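PDB 4RCK: hypothetical membrane spanning protein from Vibrio fischeri, which is of unknown function but is probably membrane-spanning and carries a von Willebrand factor type A domain of the BatA type that binds magnesium. Local coordinates for residues D20-V24 against A113-F117; D26-S30 against N98-T104; L47-K51 against L92-L97; S55-D59 against R85-R89; K155-V159 against I215-E219. All blocks are in the same frame, centred on the assembly; numbering follows the deposited sequence.

Interaction 1: residues D20-V24 against A113-F117; sequences DMMLV and ATKTF
Residues 20-24 run as extended strand, with phi between about -90° and -127° and psi of 116-127°, while 113-117 belong to the C-terminal part of helix 106-118. The helix lies over the strand almost antiparallel: the two short axes approach to 8.9 Å with 158° between their directions. Met22 CA lies 6.1 Å from Ala113 CA, and Asp20 CA 7.8 Å from Phe117 CA. Strand alternation turns the CB atoms of Asp20, Met22 and Val24 toward the helix; Met21 and Leu23 point to the other face, onto helix 46-60. Met22, a selenomethionine with chi1 t, chi2 p and chi3 p, is central. Its CG meets Ala113 CB at 3.6 Å, and its CE sits 3.6 Å from Thr116 CB and 4.0 Å from the centroid of the Phe117 ring, a CH-pi contact over the face. Val24 CG2 also touches Ala113 CB (3.6 Å). Phe117, chi1 m, brings CE1 to 3.8 Å from Asp20 CB. Asp20 itself is salt-bridged to Arg65. Such helix-on-sheet packing belongs to the alpha-beta-alpha sandwich of vWA domains; here the strand also pairs in parallel with the second subunit. With no hydrogen bond between the segments, the contact rests on buried apolar and CH-pi packing.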
# COMPACT_ATOMS: atom_id res chain seq x y z
N ASP A 20 -2.61 -6.76 -4.18
CA ASP A 20 -1.29 -6.61 -4.78
C ASP A 20 -1.20 -7.45 -6.04
O ASP A 20 -1.28 -8.68 -5.98
CB ASP A 20 -0.18 -7.01 -3.80
CG ASP A 20 0.12 -5.93 -2.79
OD1 ASP A 20 -0.29 -4.78 -3.01
OD2 ASP A 20 0.79 -6.24 -1.77
N MSE A 21 -1.03 -6.81 -7.19
CA MSE A 21 -1.01 -7.53 -8.45
C MSE A 21 0.23 -7.23 -9.27
O MSE A 21 0.51 -6.07 -9.58
CB MSE A 21 -2.27 -7.22 -9.25
CG MSE A 21 -3.33 -6.46 -8.47
SE MSE A 21 -5.14 -6.98 -8.96
CE MSE A 21 -4.90 -7.02 -10.90
N MSE A 22 0.97 -8.28 -9.62
CA MSE A 22 2.20 -8.13 -10.39
C MSE A 22 1.97 -8.52 -11.85
O MSE A 22 1.60 -9.65 -12.14
CB MSE A 22 3.32 -8.98 -9.79
CG MSE A 22 4.71 -8.45 -10.08
SE MSE A 22 5.08 -6.84 -9.06
CE MSE A 22 4.38 -7.44 -7.35
N LEU A 23 2.21 -7.57 -12.75
CA LEU A 23 2.09 -7.83 -14.17
C LEU A 23 3.42 -8.30 -14.74
O LEU A 23 4.45 -7.64 -14.57
CB LEU A 23 1.60 -6.59 -14.91
CG LEU A 23 0.25 -6.01 -14.46
CD1 LEU A 23 -0.11 -4.78 -15.28
CD2 LEU A 23 -0.85 -7.06 -14.55
N VAL A 24 3.40 -9.44 -15.42
CA VAL A 24 4.61 -10.00 -16.02
C VAL A 24 4.43 -10.11 -17.54
O VAL A 24 3.58 -10.86 -18.01
CB VAL A 24 4.95 -11.38 -15.44
CG1 VAL A 24 6.28 -11.88 -15.99
CG2 VAL A 24 5.00 -11.31 -13.92
N ALA A 113 8.69 -11.68 -9.94
CA ALA A 113 7.39 -11.16 -9.55
C ALA A 113 7.03 -11.65 -8.16
O ALA A 113 6.52 -10.90 -7.33
CB ALA A 113 6.34 -11.57 -10.56
N THR A 114 7.29 -12.94 -7.92
CA THR A 114 7.11 -13.53 -6.60
C THR A 114 7.92 -12.76 -5.56
O THR A 114 7.39 -12.35 -4.53
CB THR A 114 7.54 -15.01 -6.58
OG1 THR A 114 6.54 -15.81 -7.23
CG2 THR A 114 7.72 -15.50 -5.16
N LYS A 115 9.20 -12.57 -5.86
CA LYS A 115 10.11 -11.83 -4.99
C LYS A 115 9.55 -10.48 -4.59
O LYS A 115 9.73 -10.04 -3.46
CB LYS A 115 11.46 -11.63 -5.68
CG LYS A 115 12.44 -10.77 -4.89
CD LYS A 115 12.90 -11.50 -3.63
CE LYS A 115 13.87 -10.66 -2.83
NZ LYS A 115 13.19 -9.59 -2.05
N THR A 116 8.85 -9.84 -5.52
CA THR A 116 8.36 -8.49 -5.32
C THR A 116 7.23 -8.45 -4.29
O THR A 116 6.88 -7.39 -3.77
CB THR A 116 7.87 -7.88 -6.63
OG1 THR A 116 8.81 -8.17 -7.67
CG2 THR A 116 7.76 -6.37 -6.49
N PHE A 117 6.67 -9.61 -3.98
CA PHE A 117 5.65 -9.70 -2.96
C PHE A 117 6.28 -9.78 -1.58
O PHE A 117 5.64 -9.48 -0.57
CB PHE A 117 4.74 -10.90 -3.20
CG PHE A 117 3.79 -10.73 -4.36
CD1 PHE A 117 3.02 -9.59 -4.48
CD2 PHE A 117 3.68 -11.72 -5.32
CE1 PHE A 117 2.15 -9.44 -5.55
CE2 PHE A 117 2.81 -11.57 -6.38
CZ PHE A 117 2.05 -10.43 -6.50

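Interaction 2: residues D26-S30 against N98-T104; sequences DLSGS and NLVGQRT. With MG (magnesium ion), chain C.
Leu27 leans on Val100, its CB 3.6 Å from Val100 CG2, and its CD1 reaches Leu99 CD1 at 3.9 Å. The sequence Asp26-Leu27-Ser28-Gly29-Ser30 is the DxSxS signature of the metal-ion-dependent adhesion site (MIDAS) of vWA domains, and residues 98-104 form an irregular loop packed against it. Asp26 OD1 takes Ser28 N at 2.8 Å, making an Asx turn, and Ser28 OG at 2.9 Å; Asp26 OD2 lies 3.2 Å from Thr104 CG2 and hydrogen-bonds Ser131 of the second subunit. Gly29 N donates to Gly101 O (2.9 Å), with Ser28 CA 3.3 Å from that oxygen. Gly29 CA is 4.6 Å from Gln102 CA, and a CB there would collide with Gln102 NE2. Gly101, at 83/-167, has a backbone suited to glycine. Asp132 of the second subunit, itself a magnesium-binding residue, hydrogen-bonds Ser30 OG, so the site spans the interface. With both serines chi1 p, magnesium is bound by Ser28 OG at 2.5 Å and Ser30 OG at 2.2 Å, oxygens 2.8 Å apart.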
# COMPACT_ATOMS: atom_id res chain seq x y z
N ASP A 26 5.90 -10.46 -21.60
CA ASP A 26 6.86 -10.97 -22.58
C ASP A 26 7.32 -9.87 -23.53
O ASP A 26 6.50 -9.25 -24.21
CB ASP A 26 6.22 -12.12 -23.36
CG ASP A 26 7.24 -12.95 -24.13
OD1 ASP A 26 8.25 -12.40 -24.61
OD2 ASP A 26 7.00 -14.17 -24.26
N LEU A 27 8.63 -9.64 -23.60
CA LEU A 27 9.18 -8.63 -24.50
C LEU A 27 10.09 -9.24 -25.57
O LEU A 27 10.80 -8.52 -26.28
CB LEU A 27 9.96 -7.57 -23.72
CG LEU A 27 9.15 -6.45 -23.06
CD1 LEU A 27 10.08 -5.33 -22.62
CD2 LEU A 27 8.07 -5.92 -23.99
N SER A 28 10.05 -10.57 -25.70
CA SER A 28 10.90 -11.27 -26.67
C SER A 28 10.63 -10.80 -28.08
O SER A 28 9.54 -10.31 -28.38
CB SER A 28 10.69 -12.78 -26.58
OG SER A 28 9.45 -13.17 -27.16
N GLY A 29 11.62 -10.96 -28.95
CA GLY A 29 11.56 -10.45 -30.30
C GLY A 29 10.37 -10.93 -31.11
O GLY A 29 9.98 -10.29 -32.09
N SER A 30 9.80 -12.07 -30.71
CA SER A 30 8.63 -12.63 -31.39
C SER A 30 7.37 -11.78 -31.17
O SER A 30 6.37 -11.96 -31.87
CB SER A 30 8.39 -14.07 -30.93
OG SER A 30 8.53 -14.22 -29.53
N ASN A 98 13.06 -6.06 -28.74
CA ASN A 98 14.40 -6.50 -29.12
C ASN A 98 15.54 -6.11 -28.18
O ASN A 98 16.70 -6.41 -28.45
CB ASN A 98 14.74 -6.00 -30.53
CG ASN A 98 14.32 -6.97 -31.60
OD1 ASN A 98 13.20 -6.90 -32.12
ND2 ASN A 98 15.21 -7.89 -31.95
N LEU A 99 15.22 -5.46 -27.07
CA LEU A 99 16.24 -5.17 -26.06
C LEU A 99 16.61 -6.45 -25.31
O LEU A 99 17.77 -6.67 -24.96
CB LEU A 99 15.76 -4.10 -25.08
CG LEU A 99 14.26 -3.79 -25.01
CD1 LEU A 99 13.47 -4.95 -24.41
CD2 LEU A 99 14.01 -2.51 -24.21
N VAL A 100 15.61 -7.31 -25.10
CA VAL A 100 15.79 -8.52 -24.29
C VAL A 100 16.05 -9.77 -25.13
O VAL A 100 16.15 -10.87 -24.58
CB VAL A 100 14.56 -8.78 -23.41
CG1 VAL A 100 14.44 -7.71 -22.33
CG2 VAL A 100 13.30 -8.83 -24.26
N GLY A 101 16.13 -9.61 -26.44
CA GLY A 101 16.46 -10.73 -27.31
C GLY A 101 15.28 -11.60 -27.69
O GLY A 101 14.12 -11.24 -27.46
N GLN A 102 15.58 -12.76 -28.25
CA GLN A 102 14.57 -13.65 -28.81
C GLN A 102 13.97 -14.60 -27.77
O GLN A 102 12.80 -14.95 -27.83
CB GLN A 102 15.17 -14.47 -29.95
CG GLN A 102 15.62 -13.63 -31.12
CD GLN A 102 14.50 -12.78 -31.69
OE1 GLN A 102 13.40 -13.27 -31.91
NE2 GLN A 102 14.78 -11.50 -31.91
N ARG A 103 14.80 -15.01 -26.82
CA ARG A 103 14.45 -16.07 -25.89
C ARG A 103 13.57 -15.55 -24.74
O ARG A 103 13.56 -14.36 -24.47
CB ARG A 103 15.72 -16.72 -25.35
CG ARG A 103 16.68 -17.18 -26.44
CD ARG A 103 17.86 -17.97 -25.88
NE ARG A 103 17.57 -19.41 -25.81
CZ ARG A 103 17.99 -20.30 -26.70
NH1 ARG A 103 18.73 -19.91 -27.73
NH2 ARG A 103 17.68 -21.58 -26.56
N THR A 104 12.81 -16.45 -24.10
CA THR A 104 11.96 -16.05 -22.97
C THR A 104 12.27 -16.77 -21.66
O THR A 104 12.46 -17.98 -21.63
CB THR A 104 10.45 -16.28 -23.26
OG1 THR A 104 10.21 -17.65 -23.60
CG2 THR A 104 9.97 -15.39 -24.38
MG MG C . 9.34 -15.57 -28.02

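Interaction 3: residues L47-K51 against L92-L97; sequences LTAVK and LDRTVL
Lys51 NZ makes two short hydrogen bonds, both 2.7 Å, one to Asp93 O and one to Thr95 O. The side chain reaches them nearly extended, chi1 m and chi2 to chi4 all t, so its methylenes run alongside the chain opposite: CE is 3.5 Å from Leu92 O and 3.4 Å from Thr95 OG1. Helix 85-93 ends here. Leu92 and Asp93 are still helical, and Arg94 at -88/-3 leads into the extended Thr95 (-63/137), Val96 and Leu97. The turn is drawn in by Thr95, chi1 p, whose OG1 gives a very short 2.5 Å bond to Leu92 O while its N donates to the same oxygen at 3.1 Å. In the vWA fold these two helices, 46-60 and 85-93, sit side by side on one face of the sheet, and the lysine of the first binds carbonyls exposed as the second runs out. The nearest CA pairs are Lys51-Asp93 at 6.2 Å and Leu47-Leu97 at 7.9 Å. One helical turn before Lys51, Leu47 (chi1 t, chi2 p) points at the outgoing chain, with CD2 4.0 Å from Thr95 O and 4.2 Å from Leu97 CD2. Leu47 also rests on Leu27, within the metal-binding loop 26-30.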
# COMPACT_ATOMS: atom_id res chain seq x y z
N LEU A 47 2.96 -6.48 -29.18
CA LEU A 47 3.29 -5.56 -28.09
C LEU A 47 2.37 -4.34 -28.09
O LEU A 47 1.99 -3.84 -27.03
CB LEU A 47 4.75 -5.11 -28.18
CG LEU A 47 5.19 -4.12 -27.09
CD1 LEU A 47 5.00 -4.73 -25.71
CD2 LEU A 47 6.63 -3.68 -27.30
N THR A 48 2.00 -3.88 -29.28
CA THR A 48 1.10 -2.73 -29.39
C THR A 48 -0.27 -3.06 -28.82
O THR A 48 -0.83 -2.27 -28.06
CB THR A 48 0.94 -2.28 -30.86
OG1 THR A 48 2.23 -2.02 -31.43
CG2 THR A 48 0.09 -1.03 -30.93
N ALA A 49 -0.80 -4.22 -29.19
CA ALA A 49 -2.09 -4.67 -28.68
C ALA A 49 -2.05 -4.82 -27.17
O ALA A 49 -2.99 -4.44 -26.47
CB ALA A 49 -2.49 -5.98 -29.34
N VAL A 50 -0.95 -5.37 -26.67
CA VAL A 50 -0.75 -5.56 -25.24
C VAL A 50 -0.71 -4.23 -24.50
O VAL A 50 -1.38 -4.06 -23.49
CB VAL A 50 0.55 -6.33 -24.96
CG1 VAL A 50 0.89 -6.29 -23.48
CG2 VAL A 50 0.42 -7.76 -25.46
N LYS A 51 0.09 -3.29 -25.02
CA LYS A 51 0.16 -1.95 -24.45
C LYS A 51 -1.23 -1.35 -24.29
O LYS A 51 -1.56 -0.80 -23.25
CB LYS A 51 1.01 -1.03 -25.33
CG LYS A 51 2.50 -1.27 -25.23
CD LYS A 51 3.27 -0.27 -26.07
CE LYS A 51 4.76 -0.48 -25.96
NZ LYS A 51 5.53 0.56 -26.69
N LEU A 92 5.06 1.27 -19.29
CA LEU A 92 4.69 0.24 -20.25
C LEU A 92 4.70 0.83 -21.66
O LEU A 92 5.21 0.21 -22.59
CB LEU A 92 3.32 -0.34 -19.93
CG LEU A 92 2.85 -1.45 -20.87
CD1 LEU A 92 3.74 -2.68 -20.71
CD2 LEU A 92 1.39 -1.79 -20.64
N ASP A 93 4.13 2.02 -21.78
CA ASP A 93 4.00 2.71 -23.06
C ASP A 93 5.34 2.85 -23.79
O ASP A 93 5.42 2.67 -25.00
CB ASP A 93 3.39 4.10 -22.85
CG ASP A 93 2.22 4.36 -23.76
OD1 ASP A 93 2.10 3.67 -24.80
OD2 ASP A 93 1.41 5.26 -23.44
N ARG A 94 6.38 3.17 -23.03
CA ARG A 94 7.68 3.49 -23.62
C ARG A 94 8.56 2.26 -23.84
O ARG A 94 9.66 2.37 -24.39
CB ARG A 94 8.42 4.50 -22.74
CG ARG A 94 8.60 4.06 -21.30
CD ARG A 94 9.45 5.06 -20.52
NE ARG A 94 8.71 6.25 -20.13
CZ ARG A 94 8.58 6.67 -18.87
NH1 ARG A 94 9.15 6.00 -17.89
NH2 ARG A 94 7.89 7.77 -18.60
N THR A 95 8.08 1.09 -23.43
CA THR A 95 8.82 -0.15 -23.66
C THR A 95 8.97 -0.43 -25.15
O THR A 95 8.02 -0.25 -25.91
CB THR A 95 8.14 -1.36 -23.00
OG1 THR A 95 6.78 -1.46 -23.46
CG2 THR A 95 8.15 -1.24 -21.49
N VAL A 96 10.16 -0.85 -25.56
CA VAL A 96 10.39 -1.20 -26.95
C VAL A 96 10.86 -2.65 -27.06
O VAL A 96 11.26 -3.26 -26.07
CB VAL A 96 11.43 -0.27 -27.61
CG1 VAL A 96 11.03 0.03 -29.05
CG2 VAL A 96 11.60 1.01 -26.81
N LEU A 97 10.82 -3.18 -28.28
CA LEU A 97 11.15 -4.58 -28.51
C LEU A 97 12.63 -4.80 -28.80
O LEU A 97 13.37 -3.84 -29.04
CB LEU A 97 10.29 -5.12 -29.66
CG LEU A 97 9.45 -4.09 -30.42
CD1 LEU A 97 10.28 -3.36 -31.48
CD2 LEU A 97 8.21 -4.72 -31.03

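Interaction 4: residues S55-D59 against R85-R89; sequences SDFID and RNTVR
Ser55 opens the contact, its CB 3.5 Å from Arg89 CG; the matching CA atoms are 5.4 Å apart. Both segments are helical and run antiparallel, 176° between directions with axes 9.7 Å apart, so the register steps to Ile58 against Arg85 (CA to CA 6.4 Å). Phe57 does not reach 85-89; it meets Tyr212 of the second subunit edge-to-face. Ile58, chi1 m and chi2 t, drives in between the helices: CG2 touches Arg85 CB at 3.3 Å, and CD1 lies 4.2 Å from Val88 CG1 and 4.1 Å from Arg89 N. Beneath, Ile58, Arg85 and Val88 rest on strand 65-71, so the pair forms part of one helical layer of the vWA alpha-beta-alpha sandwich. At Asp59, chi1 m, OD1 forms a salt bridge with Arg89 NE at 3.4 Å, a weak hydrogen bond; Arg89 NH2 also bonds weakly to Asn86 OD1 at 2.7 Å. The chemistry is layered: an isoleucine wedge above the sheet and, toward solvent, a loose ion pair joining the helices.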
# COMPACT_ATOMS: atom_id res chain seq x y z
N SER A 55 -2.95 -1.39 -20.49
CA SER A 55 -3.08 -0.02 -20.01
C SER A 55 -4.52 0.29 -19.60
O SER A 55 -4.76 0.88 -18.55
CB SER A 55 -2.61 0.97 -21.08
OG SER A 55 -3.64 1.88 -21.43
N ASP A 56 -5.47 -0.10 -20.45
CA ASP A 56 -6.89 0.03 -20.15
C ASP A 56 -7.27 -0.75 -18.89
O ASP A 56 -8.05 -0.28 -18.06
CB ASP A 56 -7.74 -0.44 -21.33
CG ASP A 56 -7.74 0.54 -22.49
OD1 ASP A 56 -6.99 1.54 -22.44
OD2 ASP A 56 -8.50 0.31 -23.45
N PHE A 57 -6.71 -1.95 -18.76
CA PHE A 57 -6.91 -2.80 -17.59
C PHE A 57 -6.50 -2.09 -16.31
O PHE A 57 -7.19 -2.18 -15.29
CB PHE A 57 -6.11 -4.10 -17.74
CG PHE A 57 -6.05 -4.92 -16.48
CD1 PHE A 57 -7.08 -5.78 -16.15
CD2 PHE A 57 -4.95 -4.84 -15.63
CE1 PHE A 57 -7.03 -6.53 -15.00
CE2 PHE A 57 -4.89 -5.59 -14.48
CZ PHE A 57 -5.94 -6.44 -14.16
N ILE A 58 -5.36 -1.42 -16.39
CA ILE A 58 -4.78 -0.69 -15.27
C ILE A 58 -5.70 0.42 -14.78
O ILE A 58 -5.90 0.59 -13.58
CB ILE A 58 -3.41 -0.09 -15.67
CG1 ILE A 58 -2.40 -1.21 -15.96
CG2 ILE A 58 -2.88 0.79 -14.59
CD1 ILE A 58 -1.00 -0.70 -16.27
N ASP A 59 -6.29 1.16 -15.72
CA ASP A 59 -7.25 2.21 -15.39
C ASP A 59 -8.45 1.67 -14.62
O ASP A 59 -9.05 2.38 -13.81
CB ASP A 59 -7.75 2.91 -16.66
CG ASP A 59 -6.63 3.47 -17.51
OD1 ASP A 59 -5.47 3.47 -17.04
OD2 ASP A 59 -6.91 3.91 -18.65
N ARG A 85 -1.08 4.27 -10.73
CA ARG A 85 -1.18 3.42 -11.91
C ARG A 85 -0.58 4.07 -13.14
O ARG A 85 -0.01 3.39 -14.00
CB ARG A 85 -2.64 3.07 -12.16
CG ARG A 85 -3.19 2.02 -11.23
CD ARG A 85 -4.16 2.64 -10.27
NE ARG A 85 -5.05 3.52 -11.01
CZ ARG A 85 -6.35 3.64 -10.77
NH1 ARG A 85 -6.91 2.92 -9.80
NH2 ARG A 85 -7.09 4.46 -11.50
N ASN A 86 -0.72 5.39 -13.22
CA ASN A 86 -0.17 6.19 -14.31
C ASN A 86 1.29 5.87 -14.64
O ASN A 86 1.66 5.78 -15.81
CB ASN A 86 -0.29 7.68 -13.98
CG ASN A 86 -1.71 8.08 -13.62
OD1 ASN A 86 -2.67 7.53 -14.16
ND2 ASN A 86 -1.85 9.03 -12.72
N THR A 87 2.11 5.69 -13.61
CA THR A 87 3.53 5.41 -13.82
C THR A 87 3.74 4.01 -14.39
O THR A 87 4.67 3.79 -15.16
CB THR A 87 4.35 5.57 -12.51
OG1 THR A 87 5.75 5.63 -12.82
CG2 THR A 87 4.10 4.42 -11.54
N VAL A 88 2.86 3.07 -14.05
CA VAL A 88 2.97 1.71 -14.56
C VAL A 88 2.50 1.68 -16.01
O VAL A 88 3.01 0.91 -16.83
CB VAL A 88 2.15 0.70 -13.74
CG1 VAL A 88 2.58 -0.72 -14.07
CG2 VAL A 88 2.32 0.97 -12.25
N ARG A 89 1.54 2.54 -16.32
CA ARG A 89 0.98 2.63 -17.66
C ARG A 89 1.96 3.28 -18.63
O ARG A 89 2.12 2.83 -19.76
CB ARG A 89 -0.33 3.42 -17.64
CG ARG A 89 -1.10 3.36 -18.95
CD ARG A 89 -1.80 4.67 -19.27
NE ARG A 89 -2.68 5.12 -18.19
CZ ARG A 89 -2.56 6.29 -17.58
NH1 ARG A 89 -1.61 7.14 -17.94
NH2 ARG A 89 -3.41 6.62 -16.61

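Interaction 5: residues K155-V159 against I215-E219; sequences KIYTV and IDALE
Ile215, chi1 m, starts the contact by laying its CG2 over one face of the Tyr157 ring, 4.2 Å from the centroid in a CH-pi contact, while its CD1 reaches Val159 CG2 at 4.4 Å. Ile215 CA is 7.9 Å from Tyr157 CA. Leu218, one turn on, adds CD1 at 4.0 Å from Tyr157 CE1 and CB at 3.8 Å from Tyr157 OH. Glu219, at -111/100, is the first residue to leave the helix, though its N still bonds Ile215 O (3.2 Å). Its OE2 accepts from Tyr157 OH at 2.9 Å and forms a long salt bridge with Lys155 NZ at 3.9 Å; its OE1 is held by Thr126 and by Arg19 of the second subunit. Tyr157, chi1 m, stands up from the strand, with Lys155 and Val159 turned to the same side. Ile156 and Thr158 pack against helix 185-195 on the opposite face. Helix 205-218 ends on strand 154-161, the middle of three parallel strands covered on both faces, as in the vWA alpha-beta-alpha sandwich.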
# COMPACT_ATOMS: atom_id res chain seq x y z
N LYS A 155 8.23 1.32 16.31
CA LYS A 155 8.84 2.53 16.84
C LYS A 155 7.74 3.53 17.17
O LYS A 155 7.06 4.03 16.27
CB LYS A 155 9.83 3.12 15.83
CG LYS A 155 10.63 4.32 16.34
CD LYS A 155 11.49 4.94 15.24
CE LYS A 155 12.68 4.06 14.88
NZ LYS A 155 13.49 4.67 13.77
N ILE A 156 7.54 3.82 18.46
CA ILE A 156 6.47 4.73 18.85
C ILE A 156 7.00 6.11 19.27
O ILE A 156 7.84 6.24 20.16
CB ILE A 156 5.60 4.12 20.00
CG1 ILE A 156 5.15 5.19 21.00
CG2 ILE A 156 6.31 3.00 20.70
CD1 ILE A 156 3.87 5.87 20.62
N TYR A 157 6.52 7.13 18.57
CA TYR A 157 6.80 8.52 18.89
C TYR A 157 5.72 9.05 19.82
O TYR A 157 4.53 8.83 19.61
CB TYR A 157 6.85 9.37 17.62
CG TYR A 157 7.98 9.02 16.67
CD1 TYR A 157 9.26 9.49 16.88
CD2 TYR A 157 7.75 8.23 15.55
CE1 TYR A 157 10.29 9.18 16.02
CE2 TYR A 157 8.77 7.91 14.68
CZ TYR A 157 10.04 8.39 14.91
OH TYR A 157 11.07 8.08 14.05
N THR A 158 6.14 9.77 20.86
CA THR A 158 5.20 10.31 21.83
C THR A 158 5.15 11.84 21.78
O THR A 158 6.18 12.49 21.62
CB THR A 158 5.55 9.85 23.26
OG1 THR A 158 6.82 10.41 23.64
CG2 THR A 158 5.65 8.34 23.32
N VAL A 159 3.95 12.40 21.90
CA VAL A 159 3.77 13.84 21.83
C VAL A 159 3.00 14.38 23.03
O VAL A 159 1.81 14.12 23.18
CB VAL A 159 3.03 14.26 20.54
CG1 VAL A 159 2.94 15.78 20.45
CG2 VAL A 159 3.72 13.69 19.31
N ILE A 215 8.26 14.32 12.39
CA ILE A 215 7.99 12.88 12.36
C ILE A 215 7.83 12.41 10.91
O ILE A 215 8.14 11.27 10.58
CB ILE A 215 6.75 12.53 13.19
CG1 ILE A 215 6.89 13.08 14.61
CG2 ILE A 215 6.53 11.03 13.23
CD1 ILE A 215 5.73 12.74 15.52
N ASP A 216 7.34 13.31 10.06
CA ASP A 216 7.28 13.03 8.63
C ASP A 216 8.70 12.87 8.09
O ASP A 216 8.99 11.94 7.33
CB ASP A 216 6.54 14.16 7.89
CG ASP A 216 6.32 13.86 6.41
OD1 ASP A 216 7.29 13.52 5.69
OD2 ASP A 216 5.16 13.96 5.95
N ALA A 217 9.58 13.78 8.49
CA ALA A 217 10.96 13.78 8.00
C ALA A 217 11.76 12.59 8.51
O ALA A 217 12.68 12.12 7.84
CB ALA A 217 11.65 15.08 8.40
N LEU A 218 11.40 12.09 9.70
CA LEU A 218 12.14 11.00 10.32
C LEU A 218 11.76 9.64 9.74
O LEU A 218 12.58 8.72 9.69
CB LEU A 218 11.92 11.00 11.83
CG LEU A 218 12.56 12.17 12.59
CD1 LEU A 218 12.32 12.05 14.08
CD2 LEU A 218 14.05 12.24 12.29
N GLU A 219 10.51 9.52 9.29
CA GLU A 219 10.04 8.30 8.65
C GLU A 219 9.79 8.56 7.17
O GLU A 219 8.77 9.13 6.81
CB GLU A 219 8.76 7.80 9.33
CG GLU A 219 8.89 7.54 10.83
CD GLU A 219 9.48 6.18 11.14
OE1 GLU A 219 9.07 5.19 10.51
OE2 GLU A 219 10.35 6.10 12.03

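From the N terminus, interaction 1 begins on strand 19-26 and closes the widest loop in the chain's first half. Interaction 2 starts just after it and closes within that span; interaction 3 lies within interaction 2, and interaction 4 within interaction 3, so the four nest without crossing. Interactions 3 and 4 join helices 46-60 and 85-93 at two levels, on the other face of strand 19-26 from helix 106-118. Leu27 and Leu47 connect interactions 2 and 3, Met21 and Phe57 interactions 1 and 4. Interaction 5 follows in series, about 30 Å from interaction 1 centre to centre, in a separate half-sheet. Strand 19-26 pairs in parallel with the second subunit, consistent with domain swapping.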